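Local coordinates for envelopment polyprotein (Bovine Schmallenberg virus BH80/Germany/2011, PDB 7A56), which acts as the class II membrane fusion glycoprotein (Gc) of an orthobunyavirus, here in its trimeric postfusion form, and probably merges viral and host membranes during entry, at residues E76-A81 / V333-Y338; Q55-T60 / Y347-T352; G177-I182 / R297-N302. One frame throughout, in Å; residues are numbered along the deposited sequence.

How the contacts relate
Contacts 1 and 2 lie side by side, with centres about 12 Å apart; contact 3 lies on the far side of the chain's centre, its own centre about 58 Å from that of contact 1 and about 66 Å from that of contact 2, as expected of an elongated class II fusion protein. Along the chain the pairs are nested: 55-60 with 347-352 closes the widest loop, 76-81 with 333-338 sits inside it, and 177-182 with 297-302 inside both. Strands 335-343 and 346-350 follow each other and serve contacts 1 and 2 in turn. The first two meet directly, Ser-77 OG lying 2.8 Å from Met-59 O in a probable hydrogen bond. All three regions also touch a second subunit.

Contact 1: residues E76-A81 / V333-Y338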
loop_
_atom_site.group_PDB
_atom_site.type_symbol
_atom_site.label_atom_id
_atom_site.label_comp_id
_atom_site.label_asym_id
_atom_site.label_seq_id
_atom_site.Cartn_x
_atom_site.Cartn_y
_atom_site.Cartn_z
ATOM N N GLU A 76 -14.377 -30.819 7.540
ATOM C CA GLU A 76 -14.178 -29.460 7.053
ATOM C C GLU A 76 -12.849 -28.942 7.580
ATOM O O GLU A 76 -12.484 -29.226 8.717
ATOM C CB GLU A 76 -15.333 -28.581 7.526
ATOM C CG GLU A 76 -15.339 -27.185 6.912
ATOM C CD GLU A 76 -14.649 -26.152 7.810
ATOM O OE1 GLU A 76 -14.911 -24.956 7.590
ATOM O OE2 GLU A 76 -13.879 -26.522 8.756
ATOM N N SER A 77 -12.132 -28.139 6.774
ATOM C CA SER A 77 -10.909 -27.519 7.280
ATOM C C SER A 77 -10.596 -26.344 6.351
ATOM O O SER A 77 -11.442 -25.911 5.551
ATOM C CB SER A 77 -9.764 -28.535 7.371
ATOM O OG SER A 77 -8.673 -28.034 8.131
ATOM N N HIS A 78 -9.379 -25.826 6.456
ATOM C CA HIS A 78 -8.971 -24.684 5.635
ATOM C C HIS A 78 -7.465 -24.730 5.446
ATOM O O HIS A 78 -6.739 -25.324 6.258
ATOM C CB HIS A 78 -9.358 -23.343 6.275
ATOM C CG HIS A 78 -9.015 -23.260 7.734
ATOM N ND1 HIS A 78 -9.937 -23.501 8.740
ATOM C CD2 HIS A 78 -7.840 -23.026 8.360
ATOM C CE1 HIS A 78 -9.347 -23.408 9.919
ATOM N NE2 HIS A 78 -8.073 -23.121 9.720
ATOM N N ILE A 79 -6.987 -24.022 4.409
ATOM C CA ILE A 79 -5.577 -23.984 4.085
ATOM C C ILE A 79 -5.253 -22.594 3.544
ATOM O O ILE A 79 -6.075 -22.029 2.810
ATOM C CB ILE A 79 -5.185 -25.064 3.046
ATOM C CG1 ILE A 79 -3.710 -24.980 2.654
ATOM C CG2 ILE A 79 -6.056 -25.026 1.791
ATOM C CD1 ILE A 79 -3.255 -26.163 1.810
ATOM N N PRO A 80 -4.104 -22.012 3.915
ATOM C CA PRO A 80 -3.731 -20.682 3.371
ATOM C C PRO A 80 -3.674 -20.691 1.865
ATOM O O PRO A 80 -3.163 -21.644 1.268
ATOM C CB PRO A 80 -2.333 -20.435 3.957
ATOM C CG PRO A 80 -2.387 -21.222 5.297
ATOM C CD PRO A 80 -3.152 -22.488 4.951
ATOM N N ALA A 81 -4.116 -19.576 1.247
ATOM C CA ALA A 81 -4.016 -19.450 -0.209
ATOM C C ALA A 81 -2.571 -19.066 -0.502
ATOM O O ALA A 81 -2.249 -17.891 -0.684
ATOM C CB ALA A 81 -5.005 -18.421 -0.752
ATOM N N VAL A 333 -2.556 -14.991 0.010
ATOM C CA VAL A 333 -3.591 -14.029 -0.434
ATOM C C VAL A 333 -4.945 -14.299 0.215
ATOM O O VAL A 333 -5.958 -13.702 -0.193
ATOM C CB VAL A 333 -3.732 -14.006 -1.976
ATOM C CG1 VAL A 333 -2.376 -13.634 -2.647
ATOM C CG2 VAL A 333 -4.158 -15.382 -2.466
ATOM N N GLY A 334 -5.006 -15.185 1.199
ATOM C CA GLY A 334 -6.283 -15.412 1.804
ATOM C C GLY A 334 -6.348 -16.827 2.376
ATOM O O GLY A 334 -5.319 -17.421 2.701
ATOM N N THR A 335 -7.570 -17.340 2.479
ATOM C CA THR A 335 -7.819 -18.692 3.034
ATOM C C THR A 335 -8.718 -19.481 2.087
ATOM O O THR A 335 -9.778 -18.981 1.655
ATOM C CB THR A 335 -8.507 -18.590 4.401
ATOM O OG1 THR A 335 -7.755 -17.802 5.322
ATOM C CG2 THR A 335 -8.820 -20.051 5.003
ATOM N N ILE A 336 -8.343 -20.724 1.791
ATOM C CA ILE A 336 -9.216 -21.662 1.089
ATOM C C ILE A 336 -9.936 -22.535 2.123
ATOM O O ILE A 336 -9.293 -23.297 2.862
ATOM C CB ILE A 336 -8.434 -22.548 0.083
ATOM C CG1 ILE A 336 -7.566 -21.705 -0.902
ATOM C CG2 ILE A 336 -9.403 -23.515 -0.722
ATOM C CD1 ILE A 336 -8.343 -20.740 -1.707
ATOM N N ASN A 337 -11.268 -22.414 2.200
ATOM C CA ASN A 337 -12.077 -23.328 3.010
ATOM C C ASN A 337 -12.501 -24.508 2.162
ATOM O O ASN A 337 -12.722 -24.357 0.953
ATOM C CB ASN A 337 -13.293 -22.574 3.560
ATOM C CG ASN A 337 -12.890 -21.448 4.449
ATOM O OD1 ASN A 337 -12.341 -21.681 5.511
ATOM N ND2 ASN A 337 -13.109 -20.209 4.017
ATOM N N TYR A 338 -12.630 -25.696 2.794
ATOM C CA TYR A 338 -13.092 -26.834 2.025
ATOM C C TYR A 338 -13.848 -27.800 2.939
ATOM O O TYR A 338 -13.567 -27.900 4.136
ATOM C CB TYR A 338 -11.945 -27.601 1.348
ATOM C CG TYR A 338 -10.798 -28.062 2.280
ATOM C CD1 TYR A 338 -10.863 -29.303 2.911
ATOM C CD2 TYR A 338 -9.667 -27.275 2.500
ATOM C CE1 TYR A 338 -9.843 -29.763 3.725
ATOM C CE2 TYR A 338 -8.592 -27.721 3.317
ATOM C CZ TYR A 338 -8.724 -29.004 3.945
ATOM O OH TYR A 338 -7.705 -29.511 4.737
HETATM O O HOH W 1 -12.501 -23.530 8.116
HETATM O O HOH W 2 -5.818 -27.818 5.661
#
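Tyr-338 lays one ring face against the backbone of Ser-77, whose O stands 3.8 Å above the ring plane, offset toward the rim. Ile-79 CG2 comes to the ring edge at CE2, while Ser-77 CB packs against the hydroxyl end. Water 2, in the ring plane, joins Tyr-338 OH to His-78 O. CG of Tyr-338 sits between its own backbone N and carbonyl carbon (chi1 54°). The His-78 ring has water 1 at its edge, 2.6 Å from His-78 ND1; the same water donates to Glu-76 OE1 and Asn-337 OD1. His-78 NE2 bonds Asp-229 of the second subunit, whereas Asn-337 ND2 bonds Asp-229 of its own chain. Ile-79 runs alongside Ile-336, Ile-79 CG2 lying 3.8 Å from Ile-336 CB. Between the strands, paired backbone bonds link Ser-77 with Tyr-338 and Ile-79 with Ile-336. Beyond Pro-80, Ala-81 N donates almost straight (177°) to Gly-334 O from above the carbonyl plane, and Val-333 N bonds Ala-81 O. Tyr-338, Ile-79 and Ile-336 share a sheet face, with Ile-104 and Ala-87 against the first two. Strands 70-80 and 335-343 thus pair antiparallel within a five-stranded sheet whose opposite face, at His-78, meets a neighbouring subunit of the postfusion trimer.

Contact 2: residues Q55-T60 / Y347-T352; sequences QYKTMT and YNAYST
Lys-57 lies across Ala-349, Tyr-350 and Ser-351, and each step of its side chain finds a different neighbour. Lys-57 CB rests 3.6 Å from Ser-351 OG. With CG anti to the backbone N (chi1 177°), the chain continues to Ala-349, where Lys-57 CG meets Ala-349 CB at 3.7 Å. Lys-57 CD lies over the Ala-349 to Tyr-350 backbone, 3.8 Å from Tyr-350 CA. Bends at chi3 and chi4 follow, and NZ at the tip gives a hydrogen bond to water 4, which in turn donates to Ala-349 O. The ammonium group thus reaches the opposing backbone through one water.

On its other flank the Ala-349 methyl is met by Thr-60 CG2, at 3.8 Å from Ala-349 CB, so that it touches both a lysine methylene and a threonine methyl. Thr-60 OG1, which also bonds Asn-62, accepts from water 5, and this water accepts from Ala-349 N. At the far end Ser-351 CB packs 3.5 Å from the carbonyl carbon C of Gln-55; water 3 joins Gln-55 O to Ser-351 OG. Gln-55 CA makes a CA-H...O contact with Thr-352 O (3.6 Å). Waters therefore supply much of the polar linkage between segments running roughly antiparallel.

The 55-60 loop, between strands 44-46 and 61-67, thereby covers the outgoing end of strand 346-350. That strand pairs with strand 86-92 through Asn-348 and Tyr-350, while Tyr-56 and Thr-58 turn to strand 70-80, packing on Pro-80 and Ser-77.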
loop_
_atom_site.group_PDB
_atom_site.type_symbol
_atom_site.label_atom_id
_atom_site.label_comp_id
_atom_site.label_asym_id
_atom_site.label_seq_id
_atom_site.Cartn_x
_atom_site.Cartn_y
_atom_site.Cartn_z
ATOM N N GLN A 55 2.323 -30.559 3.015
ATOM C CA GLN A 55 3.072 -30.053 4.166
ATOM C C GLN A 55 2.182 -29.498 5.262
ATOM O O GLN A 55 2.672 -29.268 6.374
ATOM C CB GLN A 55 4.001 -28.882 3.727
ATOM C CG GLN A 55 5.188 -29.318 2.868
ATOM C CD GLN A 55 5.770 -28.140 2.156
ATOM O OE1 GLN A 55 5.113 -27.578 1.277
ATOM N NE2 GLN A 55 6.973 -27.700 2.556
ATOM N N TYR A 56 0.936 -29.148 4.936
ATOM C CA TYR A 56 0.089 -28.364 5.821
ATOM C C TYR A 56 -0.961 -29.256 6.507
ATOM O O TYR A 56 -1.636 -30.063 5.856
ATOM C CB TYR A 56 -0.581 -27.236 5.033
ATOM C CG TYR A 56 -1.303 -26.220 5.900
ATOM C CD1 TYR A 56 -0.599 -25.152 6.498
ATOM C CD2 TYR A 56 -2.659 -26.375 6.199
ATOM C CE1 TYR A 56 -1.244 -24.239 7.308
ATOM C CE2 TYR A 56 -3.341 -25.449 7.021
ATOM C CZ TYR A 56 -2.634 -24.391 7.566
ATOM O OH TYR A 56 -3.257 -23.475 8.358
ATOM N N LYS A 57 -1.064 -29.122 7.827
ATOM C CA LYS A 57 -2.133 -29.734 8.606
ATOM C C LYS A 57 -2.569 -28.778 9.710
ATOM O O LYS A 57 -1.713 -28.262 10.449
ATOM C CB LYS A 57 -1.647 -31.050 9.230
ATOM C CG LYS A 57 -2.681 -31.683 10.093
ATOM C CD LYS A 57 -2.177 -33.040 10.508
ATOM C CE LYS A 57 -1.741 -33.029 11.931
ATOM N NZ LYS A 57 -2.778 -33.742 12.734
ATOM N N THR A 58 -3.878 -28.546 9.837
ATOM C CA THR A 58 -4.388 -27.772 10.972
ATOM C C THR A 58 -5.615 -28.478 11.543
ATOM O O THR A 58 -5.864 -29.651 11.265
ATOM C CB THR A 58 -4.691 -26.315 10.576
ATOM O OG1 THR A 58 -4.966 -25.568 11.767
ATOM C CG2 THR A 58 -5.894 -26.206 9.588
ATOM N N MET A 59 -6.388 -27.781 12.371
ATOM C CA MET A 59 -7.498 -28.470 13.017
ATOM C C MET A 59 -8.588 -28.729 11.992
ATOM O O MET A 59 -8.647 -28.089 10.948
ATOM C CB MET A 59 -8.014 -27.644 14.196
ATOM C CG MET A 59 -8.989 -26.570 13.851
ATOM S SD MET A 59 -8.439 -24.923 13.504
ATOM C CE MET A 59 -6.952 -24.616 14.457
ATOM N N THR A 60 -9.396 -29.740 12.254
ATOM C CA THR A 60 -10.474 -30.150 11.360
ATOM C C THR A 60 -11.762 -30.227 12.158
ATOM O O THR A 60 -11.743 -30.372 13.385
ATOM C CB THR A 60 -10.208 -31.502 10.701
ATOM O OG1 THR A 60 -10.146 -32.550 11.716
ATOM C CG2 THR A 60 -8.901 -31.421 9.892
ATOM N N TYR A 347 -12.545 -39.510 8.686
ATOM C CA TYR A 347 -11.582 -38.678 7.991
ATOM C C TYR A 347 -10.540 -38.129 8.963
ATOM O O TYR A 347 -10.881 -37.707 10.073
ATOM C CB TYR A 347 -12.285 -37.513 7.358
ATOM C CG TYR A 347 -13.523 -37.799 6.567
ATOM C CD1 TYR A 347 -13.452 -38.070 5.195
ATOM C CD2 TYR A 347 -14.789 -37.661 7.144
ATOM C CE1 TYR A 347 -14.615 -38.257 4.427
ATOM C CE2 TYR A 347 -15.951 -37.895 6.391
ATOM C CZ TYR A 347 -15.853 -38.199 5.049
ATOM O OH TYR A 347 -16.980 -38.357 4.311
ATOM N N ASN A 348 -9.279 -38.086 8.552
ATOM C CA ASN A 348 -8.353 -37.334 9.378
ATOM C C ASN A 348 -7.288 -36.618 8.537
ATOM O O ASN A 348 -6.771 -37.158 7.562
ATOM C CB ASN A 348 -7.662 -38.225 10.392
ATOM C CG ASN A 348 -6.690 -39.163 9.752
ATOM O OD1 ASN A 348 -7.091 -40.159 9.157
ATOM N ND2 ASN A 348 -5.396 -38.846 9.838
ATOM N N ALA A 349 -6.870 -35.465 9.019
ATOM C CA ALA A 349 -5.826 -34.700 8.333
ATOM C C ALA A 349 -4.463 -35.359 8.512
ATOM O O ALA A 349 -4.204 -36.044 9.512
ATOM C CB ALA A 349 -5.793 -33.272 8.883
ATOM N N TYR A 350 -3.563 -35.107 7.554
ATOM C CA TYR A 350 -2.178 -35.536 7.698
ATOM C C TYR A 350 -1.283 -34.607 6.883
ATOM O O TYR A 350 -1.748 -33.846 6.013
ATOM C CB TYR A 350 -1.957 -37.009 7.267
ATOM C CG TYR A 350 -2.013 -37.196 5.772
ATOM C CD1 TYR A 350 -3.269 -37.457 5.120
ATOM C CD2 TYR A 350 -0.844 -37.089 4.999
ATOM C CE1 TYR A 350 -3.325 -37.595 3.738
ATOM C CE2 TYR A 350 -0.875 -37.213 3.638
ATOM C CZ TYR A 350 -2.106 -37.444 3.003
ATOM O OH TYR A 350 -2.108 -37.550 1.637
ATOM N N SER A 351 0.012 -34.659 7.207
ATOM C CA SER A 351 1.022 -33.898 6.472
ATOM C C SER A 351 2.367 -34.571 6.703
ATOM O O SER A 351 2.497 -35.476 7.537
ATOM C CB SER A 351 1.069 -32.437 6.909
ATOM O OG SER A 351 1.588 -32.369 8.219
ATOM N N THR A 352 3.364 -34.111 5.957
ATOM C CA THR A 352 4.698 -34.670 5.995
ATOM C C THR A 352 5.638 -33.529 5.723
ATOM O O THR A 352 5.348 -32.691 4.871
ATOM C CB THR A 352 4.869 -35.741 4.925
ATOM O OG1 THR A 352 3.890 -36.748 5.157
ATOM C CG2 THR A 352 6.260 -36.325 4.952
HETATM O O HOH W 3 2.221 -29.900 9.048
HETATM O O HOH W 4 -4.717 -35.960 12.332
HETATM O O HOH W 5 -8.119 -34.689 11.519
#

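Contact 3: residues G177-I182 / R297-N302; sequences GSCQDI and RRCFDN
Cys-179 and Cys-299 are joined covalently, SG to SG 2.1 Å, with a torsion of 94° about the sulfur-sulfur bond. This bridge and the Phe-300 ring beside it form the dense part of the contact. Gln-180 runs alongside Phe-300, Gln-180 CG resting 3.6 Å from Phe-300 CZ. The Asp-181 side chain slants past that of Phe-300, carboxylate and ring planes 39° apart, and Asp-181 CG is 3.5 Å from Phe-300 CD2. From there Asp-181 OD1 accepts the N-H of Phe-300 on its syn side, with Phe-300 N 3.0 Å away and well out of the carboxylate plane. The disulfide thus staples the loop leading to helix 305-308 onto strand 172-183, one of several such cross-links in this cysteine-rich, mostly antiparallel beta protein. Val-150 and Ile-127 of neighbouring strands pack against both cysteine side chains.

By contrast, the other flank is linked largely through water. Water 6 donates to Asp-181 OD2 (2.6 Å) and to Phe-300 O; water 7 donates to OD1 of the same carboxylate and accepts from Cys-299 N. Thr-124 OG1 also bonds OD2. Asn-302 approaches Asp-181 only loosely, Asn-302 CB lying 4.3 Å from Asp-181 OD2, and its ND2 bonds Thr-124 and Gly-122.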
loop_
_atom_site.group_PDB
_atom_site.type_symbol
_atom_site.label_atom_id
_atom_site.label_comp_id
_atom_site.label_asym_id
_atom_site.label_seq_id
_atom_site.Cartn_x
_atom_site.Cartn_y
_atom_site.Cartn_z
ATOM N N GLY A 177 18.867 31.072 -28.645
ATOM C CA GLY A 177 18.657 29.820 -29.328
ATOM C C GLY A 177 17.791 28.883 -28.506
ATOM O O GLY A 177 17.066 29.304 -27.594
ATOM N N SER A 178 17.873 27.601 -28.872
ATOM C CA SER A 178 17.102 26.550 -28.193
ATOM C C SER A 178 17.895 25.248 -28.236
ATOM O O SER A 178 18.823 25.084 -29.045
ATOM C CB SER A 178 15.724 26.374 -28.834
ATOM O OG SER A 178 15.845 26.253 -30.237
ATOM N N CYS A 179 17.476 24.276 -27.411
ATOM C CA CYS A 179 18.246 23.045 -27.372
ATOM C C CYS A 179 17.381 21.920 -26.804
ATOM O O CYS A 179 16.388 22.173 -26.134
ATOM C CB CYS A 179 19.525 23.220 -26.528
ATOM S SG CYS A 179 19.286 23.697 -24.793
ATOM N N GLN A 180 17.812 20.681 -27.047
ATOM C CA GLN A 180 17.180 19.491 -26.459
ATOM C C GLN A 180 18.278 18.445 -26.278
ATOM O O GLN A 180 19.144 18.319 -27.157
ATOM C CB GLN A 180 16.066 19.014 -27.394
ATOM C CG GLN A 180 15.125 17.938 -26.857
ATOM C CD GLN A 180 14.075 17.663 -27.895
ATOM O OE1 GLN A 180 14.396 17.197 -28.981
ATOM N NE2 GLN A 180 12.820 18.017 -27.595
ATOM N N ASP A 181 18.296 17.772 -25.115
ATOM C CA ASP A 181 19.270 16.695 -24.880
ATOM C C ASP A 181 19.149 15.571 -25.901
ATOM O O ASP A 181 18.073 15.311 -26.467
ATOM C CB ASP A 181 19.092 16.059 -23.508
ATOM C CG ASP A 181 19.633 16.917 -22.369
ATOM O OD1 ASP A 181 19.903 18.138 -22.591
ATOM O OD2 ASP A 181 19.731 16.360 -21.229
ATOM N N ILE A 182 20.277 14.890 -26.117
ATOM C CA ILE A 182 20.331 13.553 -26.720
ATOM C C ILE A 182 20.770 12.574 -25.637
ATOM O O ILE A 182 21.769 12.841 -24.921
ATOM C CB ILE A 182 21.324 13.500 -27.890
ATOM C CG1 ILE A 182 20.999 14.540 -28.945
ATOM C CG2 ILE A 182 21.363 12.045 -28.469
ATOM C CD1 ILE A 182 22.255 14.916 -29.797
ATOM N N ARG A 297 27.029 24.210 -22.170
ATOM C CA ARG A 297 27.612 23.134 -21.374
ATOM C C ARG A 297 26.552 22.208 -20.808
ATOM O O ARG A 297 26.904 21.141 -20.282
ATOM C CB ARG A 297 28.445 23.686 -20.214
ATOM C CG ARG A 297 29.708 24.457 -20.645
ATOM C CD ARG A 297 30.141 25.446 -19.523
ATOM N NE ARG A 297 31.299 26.224 -20.015
ATOM C CZ ARG A 297 32.591 25.862 -19.910
ATOM N NH1 ARG A 297 32.956 24.747 -19.276
ATOM N NH2 ARG A 297 33.536 26.631 -20.450
ATOM N N ARG A 298 25.286 22.596 -20.884
ATOM C CA ARG A 298 24.219 21.709 -20.454
ATOM C C ARG A 298 22.939 22.287 -21.023
ATOM O O ARG A 298 22.817 23.499 -21.141
ATOM C CB ARG A 298 24.136 21.573 -18.917
ATOM C CG ARG A 298 23.280 20.389 -18.425
ATOM C CD ARG A 298 23.410 20.220 -16.912
ATOM N NE ARG A 298 22.705 21.295 -16.228
ATOM C CZ ARG A 298 23.046 21.801 -15.040
ATOM N NH1 ARG A 298 24.101 21.304 -14.385
ATOM N NH2 ARG A 298 22.356 22.833 -14.536
ATOM N N CYS A 299 22.014 21.413 -21.428
ATOM C CA CYS A 299 20.699 21.883 -21.857
ATOM C C CYS A 299 19.662 21.596 -20.787
ATOM O O CYS A 299 19.318 22.469 -19.966
ATOM C CB CYS A 299 20.296 21.244 -23.210
ATOM S SG CYS A 299 18.702 21.882 -23.842
ATOM N N PHE A 300 19.140 20.351 -20.769
ATOM C CA PHE A 300 18.266 19.973 -19.681
ATOM C C PHE A 300 19.094 19.627 -18.446
ATOM O O PHE A 300 20.255 19.248 -18.552
ATOM C CB PHE A 300 17.456 18.692 -20.012
ATOM C CG PHE A 300 16.534 18.772 -21.243
ATOM C CD1 PHE A 300 15.848 19.935 -21.574
ATOM C CD2 PHE A 300 16.273 17.615 -21.989
ATOM C CE1 PHE A 300 14.972 19.977 -22.683
ATOM C CE2 PHE A 300 15.407 17.658 -23.111
ATOM C CZ PHE A 300 14.741 18.817 -23.438
ATOM N N ASP A 301 18.433 19.607 -17.281
ATOM C CA ASP A 301 18.905 18.799 -16.160
ATOM C C ASP A 301 18.596 17.325 -16.425
ATOM O O ASP A 301 17.548 17.004 -16.978
ATOM C CB ASP A 301 18.209 19.187 -14.851
ATOM C CG ASP A 301 18.521 20.631 -14.410
ATOM O OD1 ASP A 301 19.716 20.935 -14.241
ATOM O OD2 ASP A 301 17.565 21.413 -14.180
ATOM N N ASN A 302 19.505 16.422 -16.047
ATOM C CA ASN A 302 19.245 14.980 -16.234
ATOM C C ASN A 302 19.719 14.261 -14.987
ATOM O O ASN A 302 20.899 14.315 -14.655
ATOM C CB ASN A 302 19.947 14.388 -17.468
ATOM C CG ASN A 302 19.489 12.926 -17.789
ATOM O OD1 ASN A 302 18.795 12.262 -16.971
ATOM N ND2 ASN A 302 19.831 12.451 -18.980
HETATM O O HOH W 6 21.548 17.107 -19.468
HETATM O O HOH W 7 22.542 18.699 -21.529
#